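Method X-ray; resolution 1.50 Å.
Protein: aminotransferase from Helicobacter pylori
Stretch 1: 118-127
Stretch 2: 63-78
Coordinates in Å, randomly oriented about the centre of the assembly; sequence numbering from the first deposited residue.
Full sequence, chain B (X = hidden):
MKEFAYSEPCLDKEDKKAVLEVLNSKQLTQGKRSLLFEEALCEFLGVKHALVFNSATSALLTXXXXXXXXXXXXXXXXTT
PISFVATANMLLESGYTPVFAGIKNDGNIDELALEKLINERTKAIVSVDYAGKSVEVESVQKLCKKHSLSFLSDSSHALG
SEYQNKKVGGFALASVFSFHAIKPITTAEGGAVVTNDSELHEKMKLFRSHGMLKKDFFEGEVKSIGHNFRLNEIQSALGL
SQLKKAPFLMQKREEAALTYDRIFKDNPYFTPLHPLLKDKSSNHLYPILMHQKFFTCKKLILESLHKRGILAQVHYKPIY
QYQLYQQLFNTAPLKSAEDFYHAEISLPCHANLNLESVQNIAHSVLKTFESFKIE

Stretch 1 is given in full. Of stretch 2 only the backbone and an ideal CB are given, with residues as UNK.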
ATOM      1  N   ILE B 118       0.174  33.289  -4.114  1.00 15.55           N
ATOM      2  CA  ILE B 118       1.129  33.128  -3.042  1.00 16.64           C
ATOM      3  C   ILE B 118       0.877  34.147  -1.937  1.00 15.91           C
ATOM      4  O   ILE B 118       0.631  35.338  -2.203  1.00 18.64           O
ATOM      5  CB  ILE B 118       2.575  33.239  -3.572  1.00 14.59           C
ATOM      6  CG1 ILE B 118       2.832  32.130  -4.598  1.00 14.57           C
ATOM      7  CG2 ILE B 118       3.586  33.152  -2.425  1.00 18.50           C
ATOM      8  CD1 ILE B 118       4.185  32.201  -5.346  1.00 16.57           C
ATOM      9  N   ASN B 119       0.905  33.668  -0.703  1.00 16.28           N
ATOM     10  CA  ASN B 119       0.751  34.536   0.454  1.00 17.35           C
ATOM     11  C   ASN B 119       1.592  33.978   1.596  1.00 17.60           C
ATOM     12  O   ASN B 119       2.375  33.035   1.394  1.00 17.00           O
ATOM     13  CB  ASN B 119      -0.733  34.646   0.840  1.00 18.57           C
ATOM     14  CG  ASN B 119      -1.352  33.295   1.177  1.00 19.08           C
ATOM     15  OD1 ASN B 119      -0.777  32.514   1.925  1.00 23.42           O
ATOM     16  ND2 ASN B 119      -2.523  33.020   0.624  1.00 22.83           N
ATOM     17  N   GLU B 120       1.451  34.552   2.789  1.00 18.60           N
ATOM     18  CA  GLU B 120       2.279  34.153   3.923  1.00 19.60           C
ATOM     19  C   GLU B 120       2.093  32.697   4.353  1.00 19.48           C
ATOM     20  O   GLU B 120       2.964  32.140   5.006  1.00 21.33           O
ATOM     21  CB  GLU B 120       2.049  35.102   5.115  1.00 22.67           C
ATOM     22  CG  GLU B 120       0.590  35.189   5.613  1.00 34.30           C
ATOM     23  CD  GLU B 120      -0.386  35.871   4.627  1.00 48.55           C
ATOM     24  OE1 GLU B 120       0.046  36.697   3.783  1.00 43.41           O
ATOM     25  OE2 GLU B 120      -1.599  35.571   4.704  1.00 55.65           O
ATOM     26  N   ARG B 121       0.975  32.086   3.955  1.00 15.78           N
ATOM     27  CA  ARG B 121       0.673  30.700   4.341  1.00 16.31           C
ATOM     28  C   ARG B 121       1.158  29.670   3.318  1.00 16.90           C
ATOM     29  O   ARG B 121       1.121  28.461   3.592  1.00 17.58           O
ATOM     30  CB  ARG B 121      -0.832  30.532   4.510  1.00 16.11           C
ATOM     31  CG  ARG B 121      -1.391  31.339   5.675  1.00 21.58           C
ATOM     32  CD  ARG B 121      -2.862  31.034   5.940  1.00 26.44           C
ATOM     33  NE  ARG B 121      -3.252  31.584   7.236  1.00 36.03           N
ATOM     34  CZ  ARG B 121      -3.123  30.952   8.401  1.00 39.05           C
ATOM     35  NH1 ARG B 121      -2.636  29.718   8.456  1.00 28.08           N
ATOM     36  NH2 ARG B 121      -3.495  31.556   9.520  1.00 36.72           N
ATOM     37  N   THR B 122       1.598  30.131   2.152  1.00 16.61           N
ATOM     38  CA  THR B 122       1.985  29.196   1.086  1.00 13.06           C
ATOM     39  C   THR B 122       3.256  28.436   1.454  1.00 14.92           C
ATOM     40  O   THR B 122       4.257  29.035   1.833  1.00 17.40           O
ATOM     41  CB  THR B 122       2.185  29.932  -0.254  1.00 14.06           C
ATOM     42  OG1 THR B 122       1.082  30.824  -0.462  1.00 14.89           O
ATOM     43  CG2 THR B 122       2.249  28.925  -1.425  1.00 16.95           C
ATOM     44  N   LYS B 123       3.210  27.112   1.290  1.00 13.63           N
ATOM     45  CA  LYS B 123       4.331  26.239   1.624  1.00 14.19           C
ATOM     46  C   LYS B 123       5.004  25.624   0.387  1.00 13.47           C
ATOM     47  O   LYS B 123       6.216  25.399   0.368  1.00 14.53           O
ATOM     48  CB  LYS B 123       3.832  25.117   2.545  1.00 15.87           C
ATOM     49  CG  LYS B 123       4.929  24.201   3.040  1.00 15.24           C
ATOM     50  CD  LYS B 123       5.865  24.928   4.015  1.00 17.50           C
ATOM     51  CE  LYS B 123       6.972  23.997   4.470  1.00 20.30           C
ATOM     52  NZ  LYS B 123       7.900  24.638   5.447  1.00 20.98           N
ATOM     53  N   ALA B 124       4.218  25.339  -0.641  1.00 11.77           N
ATOM     54  CA  ALA B 124       4.740  24.619  -1.796  1.00 12.47           C
ATOM     55  C   ALA B 124       3.821  24.793  -2.980  1.00 13.19           C
ATOM     56  O   ALA B 124       2.684  25.266  -2.817  1.00 13.78           O
ATOM     57  CB  ALA B 124       4.860  23.103  -1.468  1.00 14.90           C
ATOM     58  N   ILE B 125       4.317  24.383  -4.148  1.00 12.83           N
ATOM     59  CA  ILE B 125       3.483  24.261  -5.347  1.00 12.34           C
ATOM     60  C   ILE B 125       3.585  22.808  -5.823  1.00 13.53           C
ATOM     61  O   ILE B 125       4.700  22.293  -5.930  1.00 13.66           O
ATOM     62  CB  ILE B 125       3.932  25.231  -6.463  1.00 14.22           C
ATOM     63  CG1 ILE B 125       3.852  26.680  -5.946  1.00 17.14           C
ATOM     64  CG2 ILE B 125       3.091  25.029  -7.741  1.00 13.95           C
ATOM     65  CD1 ILE B 125       4.259  27.731  -6.978  1.00 15.71           C
ATOM     66  N   VAL B 126       2.442  22.160  -6.086  1.00 12.74           N
ATOM     67  CA  VAL B 126       2.448  20.803  -6.656  1.00 11.73           C
ATOM     68  C   VAL B 126       1.875  20.877  -8.074  1.00 12.29           C
ATOM     69  O   VAL B 126       0.686  21.156  -8.242  1.00 13.31           O
ATOM     70  CB  VAL B 126       1.589  19.810  -5.824  1.00 14.10           C
ATOM     71  CG1 VAL B 126       1.507  18.440  -6.541  1.00 15.88           C
ATOM     72  CG2 VAL B 126       2.162  19.656  -4.416  1.00 15.69           C
ATOM     73  N   SER B 127       2.722  20.648  -9.076  1.00 11.42           N
ATOM     74  CA  SER B 127       2.274  20.593 -10.467  1.00 11.22           C
ATOM     75  C   SER B 127       2.064  19.136 -10.890  1.00 11.73           C
ATOM     76  O   SER B 127       2.546  18.214 -10.220  1.00 12.97           O
ATOM     77  CB  SER B 127       3.293  21.265 -11.401  1.00 13.72           C
ATOM     78  OG  SER B 127       4.573  20.648 -11.269  1.00 15.05           O
ATOM     79  N   UNK B  63       5.737  11.748   0.492  1.00 11.06           N
ATOM     80  CA  UNK B  63       6.384  13.007   0.116  1.00 10.63           C
ATOM     81  C   UNK B  63       5.769  14.197   0.872  1.00 11.83           C
ATOM     82  O   UNK B  63       6.507  15.019   1.456  1.00 13.02           O
ATOM     83  CB  UNK B  63       6.270  13.227  -1.394  1.00 10.63           C
ATOM     84  N   UNK B  64       4.442  14.311   0.857  1.00 11.18           N
ATOM     85  CA  UNK B  64       3.806  15.476   1.466  1.00 12.32           C
ATOM     86  C   UNK B  64       4.057  15.543   2.968  1.00 12.65           C
ATOM     87  O   UNK B  64       4.164  16.640   3.529  1.00 13.07           O
ATOM     88  CB  UNK B  64       2.301  15.456   1.193  1.00 12.32           C
ATOM     89  N   UNK B  65       4.132  14.381   3.618  1.00 12.82           N
ATOM     90  CA  UNK B  65       4.318  14.333   5.065  1.00 12.41           C
ATOM     91  C   UNK B  65       5.752  14.651   5.449  1.00 14.90           C
ATOM     92  O   UNK B  65       6.012  15.107   6.574  1.00 15.94           O
ATOM     93  CB  UNK B  65       3.925  12.958   5.608  1.00 12.41           C
ATOM     94  N   UNK B  66       6.687  14.406   4.533  1.00 12.94           N
ATOM     95  CA  UNK B  66       8.106  14.434   4.905  1.00 13.16           C
ATOM     96  C   UNK B  66       8.947  15.561   4.312  1.00 13.76           C
ATOM     97  O   UNK B  66      10.057  15.817   4.804  1.00 15.21           O
ATOM     98  CB  UNK B  66       8.742  13.103   4.499  1.00 13.16           C
ATOM     99  N   UNK B  67       8.449  16.240   3.275  1.00 12.94           N
ATOM    100  CA  UNK B  67       9.280  17.290   2.652  1.00 13.20           C
ATOM    101  C   UNK B  67       9.585  18.413   3.638  1.00 14.82           C
ATOM    102  O   UNK B  67      10.605  19.093   3.518  1.00 16.01           O
ATOM    103  CB  UNK B  67       8.581  17.863   1.417  1.00 13.20           C
ATOM    104  N   UNK B  68       8.692  18.558   4.605  1.00 14.61           N
ATOM    105  CA  UNK B  68       8.801  19.543   5.680  1.00 13.51           C
ATOM    106  C   UNK B  68       8.012  19.061   6.871  1.00 18.70           C
ATOM    107  O   UNK B  68       7.028  18.325   6.716  1.00 18.45           O
ATOM    108  CB  UNK B  68       8.309  20.920   5.229  1.00 13.51           C
ATOM    109  N   UNK B  69       8.422  19.475   8.073  1.00 17.57           N
ATOM    110  CA  UNK B  69       7.509  19.358   9.207  1.00 19.23           C
ATOM    111  C   UNK B  69       6.305  20.262   8.950  1.00 18.79           C
ATOM    112  O   UNK B  69       6.433  21.314   8.309  1.00 21.98           O
ATOM    113  CB  UNK B  69       8.204  19.726  10.520  1.00 19.23           C
ATOM    114  N   UNK B  70       5.136  19.842   9.418  1.00 17.78           N
ATOM    115  CA  UNK B  70       3.930  20.638   9.246  1.00 16.09           C
ATOM    116  C   UNK B  70       3.863  21.811  10.215  1.00 19.05           C
ATOM    117  O   UNK B  70       4.154  21.656  11.410  1.00 20.57           O
ATOM    118  CB  UNK B  70       2.694  19.754   9.421  1.00 16.09           C
ATOM    119  N   UNK B  71       3.456  22.968   9.695  1.00 18.87           N
ATOM    120  CA  UNK B  71       3.117  24.131  10.524  1.00 19.56           C
ATOM    121  C   UNK B  71       1.756  24.658  10.108  1.00 19.45           C
ATOM    122  O   UNK B  71       1.515  24.897   8.917  1.00 18.11           O
ATOM    123  CB  UNK B  71       4.178  25.227  10.404  1.00 19.56           C
ATOM    124  N   UNK B  72       0.889  24.896  11.092  1.00 19.57           N
ATOM    125  CA  UNK B  72      -0.452  25.422  10.835  1.00 21.69           C
ATOM    126  C   UNK B  72      -0.410  26.812  10.199  1.00 21.04           C
ATOM    127  O   UNK B  72      -1.371  27.235   9.555  1.00 24.18           O
ATOM    128  CB  UNK B  72      -1.253  25.473  12.138  1.00 21.69           C
ATOM    129  N   UNK B  73       0.702  27.508  10.399  1.00 21.45           N
ATOM    130  CA  UNK B  73       0.907  28.842   9.832  1.00 21.52           C
ATOM    131  C   UNK B  73       1.359  28.809   8.360  1.00 20.02           C
ATOM    132  O   UNK B  73       1.320  29.831   7.679  1.00 20.88           O
ATOM    133  CB  UNK B  73       1.942  29.597  10.668  1.00 21.52           C
ATOM    134  N   UNK B  74       1.797  27.639   7.889  1.00 19.06           N
ATOM    135  CA  UNK B  74       2.303  27.466   6.519  1.00 17.92           C
ATOM    136  C   UNK B  74       1.590  26.253   5.910  1.00 15.63           C
ATOM    137  O   UNK B  74       2.213  25.241   5.560  1.00 16.07           O
ATOM    138  CB  UNK B  74       3.822  27.282   6.500  1.00 17.92           C
ATOM    139  N   UNK B  75       0.274  26.401   5.796  1.00 15.36           N
ATOM    140  CA  UNK B  75      -0.630  25.283   5.529  1.00 14.55           C
ATOM    141  C   UNK B  75      -1.218  25.246   4.115  1.00 15.90           C
ATOM    142  O   UNK B  75      -2.020  24.358   3.835  1.00 16.22           O
ATOM    143  CB  UNK B  75      -1.779  25.323   6.539  1.00 14.55           C
ATOM    144  N   UNK B  76      -0.881  26.210   3.256  1.00 13.83           N
ATOM    145  CA  UNK B  76      -1.464  26.220   1.909  1.00 15.22           C
ATOM    146  C   UNK B  76      -0.495  25.696   0.864  1.00 14.62           C
ATOM    147  O   UNK B  76       0.696  26.037   0.882  1.00 14.22           O
ATOM    148  CB  UNK B  76      -1.905  27.636   1.533  1.00 15.22           C
ATOM    149  N   UNK B  77      -1.003  24.861  -0.048  1.00 12.86           N
ATOM    150  CA  UNK B  77      -0.197  24.376  -1.157  1.00 13.27           C
ATOM    151  C   UNK B  77      -0.948  24.632  -2.443  1.00 13.29           C
ATOM    152  O   UNK B  77      -2.094  24.226  -2.572  1.00 13.42           O
ATOM    153  CB  UNK B  77       0.134  22.890  -1.001  1.00 13.27           C
ATOM    154  N   UNK B  78      -0.299  25.329  -3.372  1.00 14.07           N
ATOM    155  CA  UNK B  78      -0.921  25.632  -4.651  1.00 12.70           C
ATOM    156  C   UNK B  78      -0.813  24.406  -5.529  1.00 13.39           C
ATOM    157  O   UNK B  78       0.236  23.768  -5.600  1.00 13.21           O
ATOM    158  CB  UNK B  78      -0.274  26.847  -5.318  1.00 12.70           C
TER

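Positions 63 to 66 are helical, and no ideal CB there comes within 5.5 Å of stretch 1, so this contact hardly restricts them; only a long side chain at 64 could reach V126. The deposited residues are L63, Y64, R65 and N66, and the Y64 ring does reach, its CE2 lying 3.8 Å from V126 CG2.

Position 67 points its CA-to-CB bond toward stretch 1, but from a distance, with A124 CB and the aliphatic part of K123 ahead. A large apolar or aromatic group would span the gap. It is F67: CE1 lies 4.1 Å from A124 CB, and K123 CG meets the ring edge.

At 68 the ideal CB is only 3.4 Å from K123 CE, leaving little room beside an ammonium group. A small residue fits, ideally with an acceptor. S68 (chi1 t) supplies one: K123 NZ donates to S68 OG at 2.9 Å, and S68 OG in turn donates to the backbone O of 69.

Positions 69 and 70 point away, so many residues would serve; they are E69 and F70. Position 71 points sideways and opens a type I turn, where a short polar side chain can accept from the backbone; it is S71, and the backbone N of 73 donates to its OG at 3.3 Å. Positions 72 and 73 point away within this turn, and R121 NH1 lies 5.1 Å from the ideal CB of 73, so an acidic group would suit there. They are A72 and D73; water 2 links D73 OD2 to R121 NH2.

Position 74 points sideways, its ideal CB 4.0 Å from K123 CD. A long side chain could pack on that methylene chain, and an acid might seem natural near the lysine. The residue is R74, whose NE is 4.3 Å from K123 NZ; water 1 accepts from both.

Position 75 points away, yet R121 NH1 is 4.9 Å from its ideal CB, so a polar side chain could turn back. It is N75.

In the parallel pairing, 76 shares a face with T122, near N119. An acceptor of some length suits N119 ND2, and E76 provides it: N119 ND2 donates to E76 OE2 at 3.1 Å, while water 3 joins E76 OE2 to T122 OG1.

Position 77 lies on the face of A124, with V126 CG2 5.1 Å from its ideal CB; a branched aliphatic suits. I77 CG2 packs 3.7 Å from V126 CG2.

Position 78 faces I125 and T122 CG2, inviting a sizeable aliphatic. I78 extends CD1 to 3.7 Å from I118 CG1, while its backbone N donates to A124 O at 3.0 Å.

Stretch 2 (63-78) LYRNFSEFSADRNEII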
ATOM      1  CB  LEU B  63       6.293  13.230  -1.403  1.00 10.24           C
ATOM      2  CG  LEU B  63       6.841  14.590  -1.867  1.00 11.04           C
ATOM      3  CD1 LEU B  63       8.302  14.816  -1.440  1.00 12.02           C
ATOM      4  CD2 LEU B  63       6.704  14.623  -3.405  1.00 12.04           C
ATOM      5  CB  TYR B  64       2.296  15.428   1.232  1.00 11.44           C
ATOM      6  CG  TYR B  64       1.823  15.619  -0.212  1.00 11.00           C
ATOM      7  CD1 TYR B  64       0.534  15.252  -0.570  1.00 11.99           C
ATOM      8  CD2 TYR B  64       2.654  16.186  -1.200  1.00 11.90           C
ATOM      9  CE1 TYR B  64       0.042  15.455  -1.857  1.00 13.16           C
ATOM     10  CE2 TYR B  64       2.190  16.384  -2.500  1.00 11.34           C
ATOM     11  CZ  TYR B  64       0.860  16.017  -2.820  1.00 13.54           C
ATOM     12  OH  TYR B  64       0.353  16.207  -4.089  1.00 13.59           O
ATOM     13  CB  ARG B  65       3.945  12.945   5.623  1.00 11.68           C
ATOM     14  CG  ARG B  65       2.427  12.701   5.718  1.00 13.33           C
ATOM     15  CD  ARG B  65       1.766  13.452   6.902  1.00 15.32           C
ATOM     16  NE  ARG B  65       2.344  13.036   8.186  1.00 12.77           N
ATOM     17  CZ  ARG B  65       2.016  11.913   8.832  1.00 12.68           C
ATOM     18  NH1 ARG B  65       1.077  11.092   8.356  1.00 13.49           N
ATOM     19  NH2 ARG B  65       2.646  11.611   9.965  1.00 13.29           N
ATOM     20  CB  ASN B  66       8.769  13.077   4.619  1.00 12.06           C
ATOM     21  CG  ASN B  66       8.268  11.989   5.552  1.00 16.30           C
ATOM     22  OD1 ASN B  66       7.391  11.187   5.192  1.00 18.16           O
ATOM     23  ND2 ASN B  66       8.800  11.963   6.755  1.00 14.30           N
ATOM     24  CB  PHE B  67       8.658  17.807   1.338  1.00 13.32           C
ATOM     25  CG  PHE B  67       7.570  18.829   1.528  1.00 12.83           C
ATOM     26  CD1 PHE B  67       7.824  20.192   1.303  1.00 13.14           C
ATOM     27  CD2 PHE B  67       6.278  18.432   1.887  1.00 13.66           C
ATOM     28  CE1 PHE B  67       6.816  21.139   1.485  1.00 14.68           C
ATOM     29  CE2 PHE B  67       5.264  19.364   2.057  1.00 12.84           C
ATOM     30  CZ  PHE B  67       5.537  20.734   1.848  1.00 13.79           C
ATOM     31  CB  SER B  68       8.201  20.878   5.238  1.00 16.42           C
ATOM     32  OG  SER B  68       8.357  21.845   6.275  1.00 21.93           O
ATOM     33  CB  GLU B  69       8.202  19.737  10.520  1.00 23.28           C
ATOM     34  CG  GLU B  69       9.332  18.782  10.888  1.00 34.85           C
ATOM     35  CD  GLU B  69       9.617  18.731  12.384  1.00 53.97           C
ATOM     36  OE1 GLU B  69       9.366  19.735  13.091  1.00 57.79           O
ATOM     37  OE2 GLU B  69      10.099  17.674  12.852  1.00 60.35           O
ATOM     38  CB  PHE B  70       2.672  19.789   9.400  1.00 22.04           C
ATOM     39  CG  PHE B  70       1.417  20.559   9.144  1.00 19.61           C
ATOM     40  CD1 PHE B  70       0.969  20.776   7.843  1.00 19.56           C
ATOM     41  CD2 PHE B  70       0.689  21.100  10.202  1.00 21.70           C
ATOM     42  CE1 PHE B  70      -0.174  21.497   7.598  1.00 17.10           C
ATOM     43  CE2 PHE B  70      -0.474  21.835   9.959  1.00 18.81           C
ATOM     44  CZ  PHE B  70      -0.910  22.029   8.653  1.00 22.11           C
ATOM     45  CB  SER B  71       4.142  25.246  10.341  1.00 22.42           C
ATOM     46  OG  SER B  71       3.715  26.411  11.035  1.00 27.28           O
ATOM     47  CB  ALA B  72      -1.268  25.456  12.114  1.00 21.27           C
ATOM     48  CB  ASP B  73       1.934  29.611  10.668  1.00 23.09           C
ATOM     49  CG  ASP B  73       1.428  29.938  12.076  1.00 26.94           C
ATOM     50  OD1 ASP B  73       2.277  30.105  12.973  1.00 39.70           O
ATOM     51  OD2 ASP B  73       0.197  30.031  12.280  1.00 32.66           O
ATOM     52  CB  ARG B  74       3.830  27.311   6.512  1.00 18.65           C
ATOM     53  CG  ARG B  74       4.553  28.615   6.940  1.00 25.50           C
ATOM     54  CD  ARG B  74       6.067  28.450   7.097  1.00 29.30           C
ATOM     55  NE  ARG B  74       6.462  27.558   8.196  1.00 38.17           N
ATOM     56  CZ  ARG B  74       6.525  27.901   9.485  1.00 42.73           C
ATOM     57  NH1 ARG B  74       6.195  29.124   9.883  1.00 46.04           N
ATOM     58  NH2 ARG B  74       6.912  27.008  10.387  1.00 43.24           N
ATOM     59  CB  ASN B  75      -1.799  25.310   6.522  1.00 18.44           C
ATOM     60  CG  ASN B  75      -2.723  26.498   6.301  1.00 19.84           C
ATOM     61  OD1 ASN B  75      -3.922  26.340   6.047  1.00 25.98           O
ATOM     62  ND2 ASN B  75      -2.165  27.692   6.365  1.00 15.49           N
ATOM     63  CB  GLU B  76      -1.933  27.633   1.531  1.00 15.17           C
ATOM     64  CG  GLU B  76      -3.090  28.105   2.391  1.00 15.13           C
ATOM     65  CD  GLU B  76      -3.633  29.478   2.008  1.00 20.73           C
ATOM     66  OE1 GLU B  76      -4.469  29.994   2.778  1.00 21.07           O
ATOM     67  OE2 GLU B  76      -3.247  30.028   0.961  1.00 18.79           O
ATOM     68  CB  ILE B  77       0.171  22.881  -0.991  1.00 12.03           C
ATOM     69  CG1 ILE B  77       1.230  22.750   0.122  1.00 14.05           C
ATOM     70  CG2 ILE B  77       0.687  22.292  -2.313  1.00 15.18           C
ATOM     71  CD1 ILE B  77       1.787  21.352   0.376  1.00 15.03           C
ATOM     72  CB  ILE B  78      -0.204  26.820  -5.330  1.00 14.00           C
ATOM     73  CG1 ILE B  78      -0.436  28.090  -4.516  1.00 15.32           C
ATOM     74  CG2 ILE B  78      -0.719  27.020  -6.724  1.00 14.97           C
ATOM     75  CD1 ILE B  78       0.569  29.199  -4.875  1.00 18.92           C
TER
HETATM   76  O   HOH W   1       6.193  24.527   7.662  1.00 20.08           O
HETATM   77  O   HOH W   2      -2.425  29.657  11.573  1.00 45.01           O
HETATM   78  O   HOH W   3      -1.377  29.908  -1.191  1.00 16.28           O
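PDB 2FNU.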